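Side-chain contacts in aminotransferase, class I (Staphylococcus aureus, PDB 2O1B), which probably catalyses the pyridoxal-5'-phosphate-dependent transfer of an amino group between an amino acid such as aspartate and a 2-oxo acid: residues P169-S172 with K173-S176; D302-L305 with E306-S309; S309-F312 with K313-D317; Q354-V357 with Q358-I362. All blocks are in the same frame, centred on the assembly; numbering follows the deposited sequence.

How the contacts relate
Contact 1 comes first along the chain, in the loop between strand 156-161 and helix 176-181, beside the seven-stranded mixed sheet. Contacts 2 and 3 follow on helix 302-325, share S309 and have centres about 11 Å apart, so together they sample consecutive turns of one long helix. Contact 4 is last, at the C-terminal end of helix 349-360, with its centre about 25 Å from that of contact 3. Contact 1 is remote, its centre about 33 to 38 Å from the others. The side chains of Q308 and F312 each lie about 12 Å from a bound pyridoxal-5'-phosphate, so the helix of contacts 2 and 3 borders the cofactor's surroundings without entering its pocket.

Contact 1: residues P169-S172 with K173-S176; sequences PDWS and KVDS
K173 N reaches back to D170 O at 3.0 Å and closes a type I beta turn over D170-K173. A second turn of the same type, W171-V174, overlaps it, held more weakly by V174 N on W171 O (3.3 Å). The result is two consecutive type I turns, with W171, S172 and K173 near helical phi/psi, which the extended backbone of V174 ends just ahead of helix 176-181. In the first turn the donor N stands 51° out of the carbonyl plane of D170.

The carboxylate of D170 turns back onto S172 and runs across K173. Its CG is anti to the backbone N (chi1 -173°), which brings OD2 to S172, and D170 OD2 takes a 2.8 Å hydrogen bond from S172 OG on its syn side, 30° out of the carboxylate plane. S172 N adds a weak 3.3 Å bond to D170 OD2, which makes an Asx turn. The other oxygen, D170 OD1, lies alongside the CD-CE part of K173; its 2.9 Å approach to K173 CE is doubtfully short. A bend at the last torsion of the lysine turns K173 NZ off to 4.4 Å from D170 OD1, beyond salt-bridge distance, though the opposite charges probably still attract.

On the buried side, the indole of W171 packs on helix 200-210, meets the ring of F210 edge-to-face and touches I185 of strand 182-187. P169 CB lies 3.5 Å above the plane of the indole, offset toward its rim. V174 approaches the six-membered ring obliquely, its CG2 4.3 Å from W171 CE3.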
loop_
_atom_site.group_PDB
_atom_site.type_symbol
_atom_site.label_atom_id
_atom_site.label_comp_id
_atom_site.label_asym_id
_atom_site.label_seq_id
_atom_site.Cartn_x
_atom_site.Cartn_y
_atom_site.Cartn_z
ATOM N N PRO A 169 -17.886 -5.327 24.899
ATOM C CA PRO A 169 -16.776 -5.645 25.794
ATOM C C PRO A 169 -17.217 -5.643 27.247
ATOM O O PRO A 169 -18.110 -4.878 27.625
ATOM C CB PRO A 169 -15.787 -4.497 25.557
ATOM C CG PRO A 169 -16.216 -3.858 24.268
ATOM C CD PRO A 169 -17.688 -4.031 24.233
ATOM N N ASP A 170 -16.605 -6.505 28.051
ATOM C CA ASP A 170 -16.800 -6.455 29.488
ATOM C C ASP A 170 -15.435 -6.287 30.130
ATOM O O ASP A 170 -14.713 -7.265 30.376
ATOM C CB ASP A 170 -17.502 -7.706 30.023
ATOM C CG ASP A 170 -17.859 -7.584 31.508
ATOM O OD1 ASP A 170 -18.656 -8.400 32.006
ATOM O OD2 ASP A 170 -17.359 -6.666 32.186
ATOM N N TRP A 171 -15.095 -5.028 30.392
ATOM C CA TRP A 171 -13.767 -4.659 30.834
ATOM C C TRP A 171 -13.424 -5.254 32.198
ATOM O O TRP A 171 -12.255 -5.517 32.488
ATOM C CB TRP A 171 -13.609 -3.135 30.825
ATOM C CG TRP A 171 -13.969 -2.502 29.502
ATOM C CD1 TRP A 171 -15.016 -1.659 29.262
ATOM C CD2 TRP A 171 -13.291 -2.665 28.248
ATOM N NE1 TRP A 171 -15.030 -1.283 27.939
ATOM C CE2 TRP A 171 -13.987 -1.888 27.293
ATOM C CE3 TRP A 171 -12.167 -3.390 27.837
ATOM C CZ2 TRP A 171 -13.586 -1.809 25.954
ATOM C CZ3 TRP A 171 -11.776 -3.319 26.509
ATOM C CH2 TRP A 171 -12.488 -2.534 25.579
ATOM N N SER A 172 -14.442 -5.490 33.019
ATOM C CA SER A 172 -14.233 -6.069 34.346
ATOM C C SER A 172 -13.822 -7.540 34.277
ATOM O O SER A 172 -13.285 -8.082 35.245
ATOM C CB SER A 172 -15.480 -5.900 35.221
ATOM O OG SER A 172 -16.480 -6.851 34.889
ATOM N N LYS A 173 -14.075 -8.177 33.133
ATOM C CA LYS A 173 -13.735 -9.585 32.944
ATOM C C LYS A 173 -12.372 -9.807 32.273
ATOM O O LYS A 173 -11.876 -10.936 32.242
ATOM C CB LYS A 173 -14.840 -10.299 32.163
ATOM C CG LYS A 173 -16.085 -10.626 32.979
ATOM C CD LYS A 173 -17.216 -11.074 32.049
ATOM C CE LYS A 173 -18.543 -11.231 32.793
ATOM N NZ LYS A 173 -18.813 -12.641 33.179
ATOM N N VAL A 174 -11.773 -8.744 31.729
ATOM C CA VAL A 174 -10.394 -8.825 31.230
ATOM C C VAL A 174 -9.450 -8.943 32.433
ATOM O O VAL A 174 -9.563 -8.173 33.395
ATOM C CB VAL A 174 -9.992 -7.598 30.362
ATOM C CG1 VAL A 174 -8.625 -7.823 29.698
ATOM C CG2 VAL A 174 -11.049 -7.303 29.292
ATOM N N ASP A 175 -8.539 -9.911 32.380
ATOM C CA ASP A 175 -7.561 -10.108 33.451
ATOM C C ASP A 175 -6.835 -8.799 33.754
ATOM O O ASP A 175 -6.320 -8.141 32.843
ATOM C CB ASP A 175 -6.564 -11.204 33.073
ATOM C CG ASP A 175 -5.601 -11.538 34.204
ATOM O OD1 ASP A 175 -4.404 -11.748 33.911
ATOM O OD2 ASP A 175 -6.030 -11.588 35.379
ATOM N N SER A 176 -6.813 -8.418 35.029
ATOM C CA SER A 176 -6.221 -7.148 35.447
ATOM C C SER A 176 -4.789 -6.976 34.949
ATOM O O SER A 176 -4.379 -5.866 34.608
ATOM C CB SER A 176 -6.299 -6.971 36.969
ATOM O OG SER A 176 -5.594 -7.991 37.660
#

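Contact 2: residues D302-L305 with E306-S309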
loop_
_atom_site.group_PDB
_atom_site.type_symbol
_atom_site.label_atom_id
_atom_site.label_comp_id
_atom_site.label_asym_id
_atom_site.label_seq_id
_atom_site.Cartn_x
_atom_site.Cartn_y
_atom_site.Cartn_z
ATOM N N ASP A 302 -24.438 11.125 0.712
ATOM C CA ASP A 302 -25.047 10.851 2.016
ATOM C C ASP A 302 -26.344 10.037 1.883
ATOM O O ASP A 302 -26.563 9.085 2.632
ATOM C CB ASP A 302 -25.348 12.169 2.742
ATOM C CG ASP A 302 -24.112 12.808 3.346
ATOM O OD1 ASP A 302 -24.263 13.882 3.977
ATOM O OD2 ASP A 302 -23.007 12.243 3.200
ATOM N N ASP A 303 -27.204 10.431 0.943
ATOM C CA ASP A 303 -28.480 9.742 0.727
ATOM C C ASP A 303 -28.255 8.292 0.290
ATOM O O ASP A 303 -28.951 7.374 0.748
ATOM C CB ASP A 303 -29.344 10.491 -0.298
ATOM C CG ASP A 303 -29.787 11.864 0.193
ATOM O OD1 ASP A 303 -29.735 12.116 1.418
ATOM O OD2 ASP A 303 -30.195 12.695 -0.649
ATOM N N PHE A 304 -27.271 8.085 -0.581
ATOM C CA PHE A 304 -26.964 6.751 -1.064
ATOM C C PHE A 304 -26.518 5.846 0.077
ATOM O O PHE A 304 -26.884 4.678 0.098
ATOM C CB PHE A 304 -25.904 6.794 -2.171
ATOM C CG PHE A 304 -25.490 5.438 -2.671
ATOM C CD1 PHE A 304 -24.361 4.804 -2.147
ATOM C CD2 PHE A 304 -26.219 4.797 -3.671
ATOM C CE1 PHE A 304 -23.962 3.559 -2.612
ATOM C CE2 PHE A 304 -25.832 3.542 -4.148
ATOM C CZ PHE A 304 -24.696 2.916 -3.609
ATOM N N LEU A 305 -25.750 6.382 1.024
ATOM C CA LEU A 305 -25.334 5.609 2.211
ATOM C C LEU A 305 -26.558 5.129 2.989
ATOM O O LEU A 305 -26.583 4.004 3.502
ATOM C CB LEU A 305 -24.447 6.448 3.134
ATOM C CG LEU A 305 -23.000 6.737 2.722
ATOM C CD1 LEU A 305 -22.301 7.470 3.851
ATOM C CD2 LEU A 305 -22.262 5.446 2.395
ATOM N N GLU A 306 -27.562 5.999 3.070
ATOM C CA GLU A 306 -28.820 5.679 3.740
ATOM C C GLU A 306 -29.540 4.568 2.991
ATOM O O GLU A 306 -29.990 3.601 3.597
ATOM C CB GLU A 306 -29.713 6.918 3.828
ATOM C CG GLU A 306 -30.975 6.722 4.661
ATOM C CD GLU A 306 -30.660 6.564 6.131
ATOM O OE1 GLU A 306 -30.857 5.448 6.669
ATOM O OE2 GLU A 306 -30.182 7.550 6.739
ATOM N N GLU A 307 -29.637 4.723 1.668
ATOM C CA GLU A 307 -30.238 3.725 0.785
ATOM C C GLU A 307 -29.619 2.341 0.989
ATOM O O GLU A 307 -30.342 1.351 1.115
ATOM C CB GLU A 307 -30.073 4.138 -0.677
ATOM C CG GLU A 307 -30.739 3.184 -1.663
ATOM C CD GLU A 307 -30.292 3.400 -3.099
ATOM O OE1 GLU A 307 -30.268 4.569 -3.557
ATOM O OE2 GLU A 307 -29.964 2.390 -3.767
ATOM N N GLN A 308 -28.289 2.294 1.004
ATOM C CA GLN A 308 -27.529 1.064 1.227
ATOM C C GLN A 308 -27.929 0.395 2.525
ATOM O O GLN A 308 -28.181 -0.805 2.554
ATOM C CB GLN A 308 -26.029 1.357 1.273
ATOM C CG GLN A 308 -25.388 1.698 -0.071
ATOM C CD GLN A 308 -25.040 0.465 -0.876
ATOM O OE1 GLN A 308 -25.927 -0.208 -1.401
ATOM N NE2 GLN A 308 -23.740 0.150 -0.970
ATOM N N SER A 309 -27.969 1.174 3.601
ATOM C CA SER A 309 -28.369 0.658 4.910
ATOM C C SER A 309 -29.787 0.088 4.848
ATOM O O SER A 309 -30.042 -1.012 5.322
ATOM C CB SER A 309 -28.289 1.765 5.963
ATOM O OG SER A 309 -28.216 1.214 7.271
#
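E307 N donates to D303 O and Q308 N to F304 O, both at 2.9 Å, the shortest of four i to i+4 bonds that carry the alpha-helix through D302-S309. S309 N on L305 O follows at 3.2 Å, and E306 N on D302 O is longer at 3.3 Å.

Beyond the backbone, the F304 ring and the Q308 side chain pack one turn apart. F304 has CG anti to its own N (chi1 177°), which swings the ring along the helix toward Q308, whose CG comes within 3.5 Å of F304 CE1. The Q308 chain bends at chi2, bringing its amide obliquely against the CE1-CZ side of the ring with the two planes 31° apart; Q308 CD is 3.7 Å from F304 CZ. The amide is held from beyond the helix, NE2 donating to N256 OD1 and G254 O. Elsewhere on the ring, E307 OE1 approaches F304 CD2 obliquely at 4.1 Å.

This start of helix 302-325 is fastened to helix 88-102, where D302 forms a salt bridge with R100 and L305 packs on F97 and Q101. On the cofactor side lie the loops of A225-G227 and K253-N256, with S309 OG bonded to G227 N.

Contact 3: residues S309-F312 with K313-D317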
loop_
_atom_site.group_PDB
_atom_site.type_symbol
_atom_site.label_atom_id
_atom_site.label_comp_id
_atom_site.label_asym_id
_atom_site.label_seq_id
_atom_site.Cartn_x
_atom_site.Cartn_y
_atom_site.Cartn_z
ATOM N N SER A 309 -27.969 1.174 3.601
ATOM C CA SER A 309 -28.369 0.658 4.910
ATOM C C SER A 309 -29.787 0.088 4.848
ATOM O O SER A 309 -30.042 -1.012 5.322
ATOM C CB SER A 309 -28.289 1.765 5.963
ATOM O OG SER A 309 -28.216 1.214 7.271
ATOM N N ASN A 310 -30.707 0.831 4.245
ATOM C CA ASN A 310 -32.080 0.363 4.149
ATOM C C ASN A 310 -32.229 -0.934 3.349
ATOM O O ASN A 310 -32.977 -1.823 3.748
ATOM C CB ASN A 310 -32.992 1.472 3.625
ATOM C CG ASN A 310 -33.089 2.646 4.589
ATOM O OD1 ASN A 310 -33.286 3.792 4.175
ATOM N ND2 ASN A 310 -32.941 2.367 5.883
ATOM N N VAL A 311 -31.500 -1.042 2.236
ATOM C CA VAL A 311 -31.539 -2.233 1.374
ATOM C C VAL A 311 -31.099 -3.481 2.140
ATOM O O VAL A 311 -31.715 -4.539 2.027
ATOM C CB VAL A 311 -30.688 -2.047 0.091
ATOM C CG1 VAL A 311 -30.294 -3.393 -0.515
ATOM C CG2 VAL A 311 -31.451 -1.183 -0.952
ATOM N N PHE A 312 -30.049 -3.350 2.941
ATOM C CA PHE A 312 -29.579 -4.484 3.734
ATOM C C PHE A 312 -30.465 -4.784 4.936
ATOM O O PHE A 312 -30.605 -5.945 5.345
ATOM C CB PHE A 312 -28.103 -4.326 4.091
ATOM C CG PHE A 312 -27.195 -4.724 2.968
ATOM C CD1 PHE A 312 -26.688 -6.015 2.896
ATOM C CD2 PHE A 312 -26.909 -3.835 1.933
ATOM C CE1 PHE A 312 -25.877 -6.403 1.833
ATOM C CE2 PHE A 312 -26.103 -4.216 0.874
ATOM C CZ PHE A 312 -25.580 -5.502 0.827
ATOM N N LYS A 313 -31.094 -3.740 5.467
ATOM C CA LYS A 313 -32.061 -3.879 6.544
ATOM C C LYS A 313 -33.184 -4.838 6.158
ATOM O O LYS A 313 -33.465 -5.795 6.889
ATOM C CB LYS A 313 -32.628 -2.517 6.912
ATOM C CG LYS A 313 -33.596 -2.522 8.071
ATOM C CD LYS A 313 -34.144 -1.123 8.247
ATOM C CE LYS A 313 -34.966 -1.005 9.504
ATOM N NZ LYS A 313 -35.185 0.437 9.836
ATOM N N THR A 314 -33.820 -4.595 5.012
ATOM C CA THR A 314 -34.919 -5.458 4.576
ATOM C C THR A 314 -34.418 -6.838 4.125
ATOM O O THR A 314 -35.029 -7.854 4.450
ATOM C CB THR A 314 -35.823 -4.802 3.495
ATOM O OG1 THR A 314 -35.295 -5.054 2.192
ATOM C CG2 THR A 314 -35.954 -3.312 3.714
ATOM N N ARG A 315 -33.307 -6.875 3.389
ATOM C CA ARG A 315 -32.664 -8.146 3.054
ATOM C C ARG A 315 -32.489 -9.005 4.317
ATOM O O ARG A 315 -32.774 -10.205 4.303
ATOM C CB ARG A 315 -31.311 -7.921 2.377
ATOM C CG ARG A 315 -31.396 -7.599 0.901
ATOM C CD ARG A 315 -30.004 -7.409 0.331
ATOM N NE ARG A 315 -30.055 -7.085 -1.088
ATOM C CZ ARG A 315 -28.992 -6.894 -1.859
ATOM N NH1 ARG A 315 -27.765 -6.998 -1.361
ATOM N NH2 ARG A 315 -29.160 -6.601 -3.139
ATOM N N ARG A 316 -32.050 -8.369 5.400
ATOM C CA ARG A 316 -31.902 -9.014 6.708
ATOM C C ARG A 316 -33.254 -9.472 7.256
ATOM O O ARG A 316 -33.383 -10.594 7.758
ATOM C CB ARG A 316 -31.244 -8.053 7.699
ATOM C CG ARG A 316 -31.061 -8.614 9.102
ATOM C CD ARG A 316 -31.080 -7.519 10.157
ATOM N NE ARG A 316 -32.298 -6.698 10.116
ATOM C CZ ARG A 316 -32.652 -5.811 11.049
ATOM N NH1 ARG A 316 -31.894 -5.620 12.130
ATOM N NH2 ARG A 316 -33.765 -5.109 10.899
ATOM N N ASP A 317 -34.256 -8.596 7.162
ATOM C CA ASP A 317 -35.597 -8.884 7.683
ATOM C C ASP A 317 -36.205 -10.134 7.050
ATOM O O ASP A 317 -36.795 -10.964 7.741
ATOM C CB ASP A 317 -36.533 -7.685 7.471
ATOM C CG ASP A 317 -36.169 -6.491 8.340
ATOM O OD1 ASP A 317 -36.641 -5.370 8.052
ATOM O OD2 ASP A 317 -35.403 -6.675 9.305
#
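F312 carries the guanidinium of R315 over one face of its ring, in a cation-pi contact with R315 CZ 4.9 Å from the ring centroid and 22° off the normal. The two planes are steeply inclined, 66° apart, so the guanidinium leans in with NH1 leading, 3.4 Å from F312 CZ, instead of lying flat. R315 CD is also over a ring face. One face of the guanidinium in turn receives V311 CG1, which sits toward its rim, 3.7 Å from R315 NE.

The arginine reaches this place because its chain runs extended from CG to NE, side by side with V311 and pointing the same way. Its guanidinium forms salt bridges with D386 (through NE) and D58 (through NH2), and NH1 makes a weak bond to L382 O. These partners fix the rotation of the group, and the two carboxylates probably favour its positive charge.

Along the axis, R316 N on F312 O (2.8 Å) and K313 N on S309 O (2.9 Å) are the shortest of four i to i+4 bonds across the contact. R316 and D317 form a salt bridge between sequence neighbours: R316 bends at chi3, and its NH2 meets the syn lone pair of D317 OD2 at 2.8 Å.

The middle of helix 302-325 is bordered by several loops. F312 packs on F228 and I337, R316 reaches H332 and A333 O beyond strand 330-331, and R315 ties the helix to the segment between strand 377-381 and helix 388-397.

Contact 4: residues Q354-V357 with Q358-I362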
loop_
_atom_site.group_PDB
_atom_site.type_symbol
_atom_site.label_atom_id
_atom_site.label_comp_id
_atom_site.label_asym_id
_atom_site.label_seq_id
_atom_site.Cartn_x
_atom_site.Cartn_y
_atom_site.Cartn_z
ATOM N N GLN A 354 -18.116 -27.097 5.075
ATOM C CA GLN A 354 -17.945 -28.149 4.082
ATOM C C GLN A 354 -19.269 -28.843 3.736
ATOM O O GLN A 354 -19.553 -29.074 2.558
ATOM C CB GLN A 354 -16.862 -29.144 4.516
ATOM C CG GLN A 354 -16.153 -29.843 3.351
ATOM C CD GLN A 354 -15.340 -28.898 2.444
ATOM O OE1 GLN A 354 -15.015 -27.756 2.813
ATOM N NE2 GLN A 354 -15.005 -29.383 1.254
ATOM N N PHE A 355 -20.082 -29.142 4.752
ATOM C CA PHE A 355 -21.443 -29.656 4.545
ATOM C C PHE A 355 -22.269 -28.792 3.584
ATOM O O PHE A 355 -22.817 -29.300 2.604
ATOM C CB PHE A 355 -22.169 -29.786 5.890
ATOM C CG PHE A 355 -23.589 -30.298 5.784
ATOM C CD1 PHE A 355 -23.848 -31.661 5.680
ATOM C CD2 PHE A 355 -24.665 -29.417 5.816
ATOM C CE1 PHE A 355 -25.158 -32.142 5.599
ATOM C CE2 PHE A 355 -25.976 -29.887 5.733
ATOM C CZ PHE A 355 -26.219 -31.256 5.623
ATOM N N LEU A 356 -22.344 -27.491 3.863
ATOM C CA LEU A 356 -23.149 -26.572 3.053
ATOM C C LEU A 356 -22.684 -26.460 1.589
ATOM O O LEU A 356 -23.511 -26.414 0.672
ATOM C CB LEU A 356 -23.226 -25.189 3.715
ATOM C CG LEU A 356 -24.042 -25.037 5.008
ATOM C CD1 LEU A 356 -23.852 -23.655 5.620
ATOM C CD2 LEU A 356 -25.510 -25.282 4.744
ATOM N N VAL A 357 -21.371 -26.427 1.366
ATOM C CA VAL A 357 -20.841 -26.358 -0.008
ATOM C C VAL A 357 -21.052 -27.676 -0.763
ATOM O O VAL A 357 -21.492 -27.668 -1.921
ATOM C CB VAL A 357 -19.355 -25.848 -0.077
ATOM C CG1 VAL A 357 -18.414 -26.721 0.737
ATOM C CG2 VAL A 357 -18.878 -25.782 -1.515
ATOM N N GLN A 358 -20.764 -28.794 -0.090
ATOM C CA GLN A 358 -20.920 -30.141 -0.656
ATOM C C GLN A 358 -22.377 -30.497 -0.947
ATOM O O GLN A 358 -22.717 -30.880 -2.067
ATOM C CB GLN A 358 -20.360 -31.198 0.297
ATOM C CG GLN A 358 -18.849 -31.392 0.269
ATOM C CD GLN A 358 -18.406 -32.626 1.069
ATOM O OE1 GLN A 358 -19.127 -33.632 1.149
ATOM N NE2 GLN A 358 -17.215 -32.551 1.661
ATOM N N GLU A 359 -23.225 -30.395 0.074
ATOM C CA GLU A 359 -24.617 -30.833 -0.028
ATOM C C GLU A 359 -25.532 -29.764 -0.608
ATOM O O GLU A 359 -26.376 -30.064 -1.444
ATOM C CB GLU A 359 -25.163 -31.305 1.331
ATOM C CG GLU A 359 -24.239 -32.238 2.129
ATOM C CD GLU A 359 -23.889 -33.531 1.410
ATOM O OE1 GLU A 359 -24.752 -34.078 0.682
ATOM O OE2 GLU A 359 -22.743 -34.007 1.588
ATOM N N LYS A 360 -25.356 -28.523 -0.171
ATOM C CA LYS A 360 -26.303 -27.450 -0.489
ATOM C C LYS A 360 -25.795 -26.396 -1.480
ATOM O O LYS A 360 -26.537 -25.477 -1.844
ATOM C CB LYS A 360 -26.785 -26.779 0.803
ATOM C CG LYS A 360 -27.641 -27.694 1.679
ATOM C CD LYS A 360 -29.013 -27.899 1.064
ATOM C CE LYS A 360 -29.864 -28.845 1.884
ATOM N NZ LYS A 360 -31.293 -28.762 1.474
ATOM N N SER A 361 -24.543 -26.540 -1.919
ATOM C CA SER A 361 -23.878 -25.553 -2.792
ATOM C C SER A 361 -24.001 -24.117 -2.272
ATOM O O SER A 361 -24.186 -23.176 -3.046
ATOM C CB SER A 361 -24.376 -25.660 -4.240
ATOM O OG SER A 361 -23.983 -26.889 -4.831
ATOM N N ILE A 362 -23.911 -23.970 -0.951
ATOM C CA ILE A 362 -23.865 -22.662 -0.299
ATOM C C ILE A 362 -22.483 -22.456 0.307
ATOM O O ILE A 362 -22.058 -23.213 1.182
ATOM C CB ILE A 362 -24.945 -22.515 0.810
ATOM C CG1 ILE A 362 -26.348 -22.567 0.215
ATOM C CG2 ILE A 362 -24.756 -21.210 1.581
ATOM C CD1 ILE A 362 -27.454 -22.581 1.251
#
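E359 lies one helical turn beyond F355 and leans back over its ring. Its CB rests 3.3 Å from F355 O, the carbonyl that also accepts E359 N in a helix bond of 2.8 Å. CG comes next and does the main touching: it stands over a face of the ring in a CH-pi contact, 3.9 Å from the centroid of F355 and 27° off the normal. A bend at chi2 then turns the carboxylate off CG, its plane 34° from that of the F355 ring, and CG remains the atom that touches the ring. On the other partner, a chi1 of 179° lays the F355 ring toward the next turn, under E359. On another side of the helix, Q358 NE2 reaches 3.4 Å from Q354 CG, with the amides turned steeply to each other.

S361 is the first non-helical residue at this helix C-terminus, and its positive phi turns the chain so that I362 N reaches back to L356 O at 3.0 Å. L356 O also accepts K360 N, weakly, at 2.9 Å. The reversal brings I362 CB to 4.3 Å from L356 CB.

Both residues face L396 of helix 388-397, while K360 NZ bridges to E398 just past that helix. F355 meets Y347 edge-to-face. S361 OG bonds L47 O and its backbone bonds I50, where strand 362-363 begins beside the parallel strand 50-51.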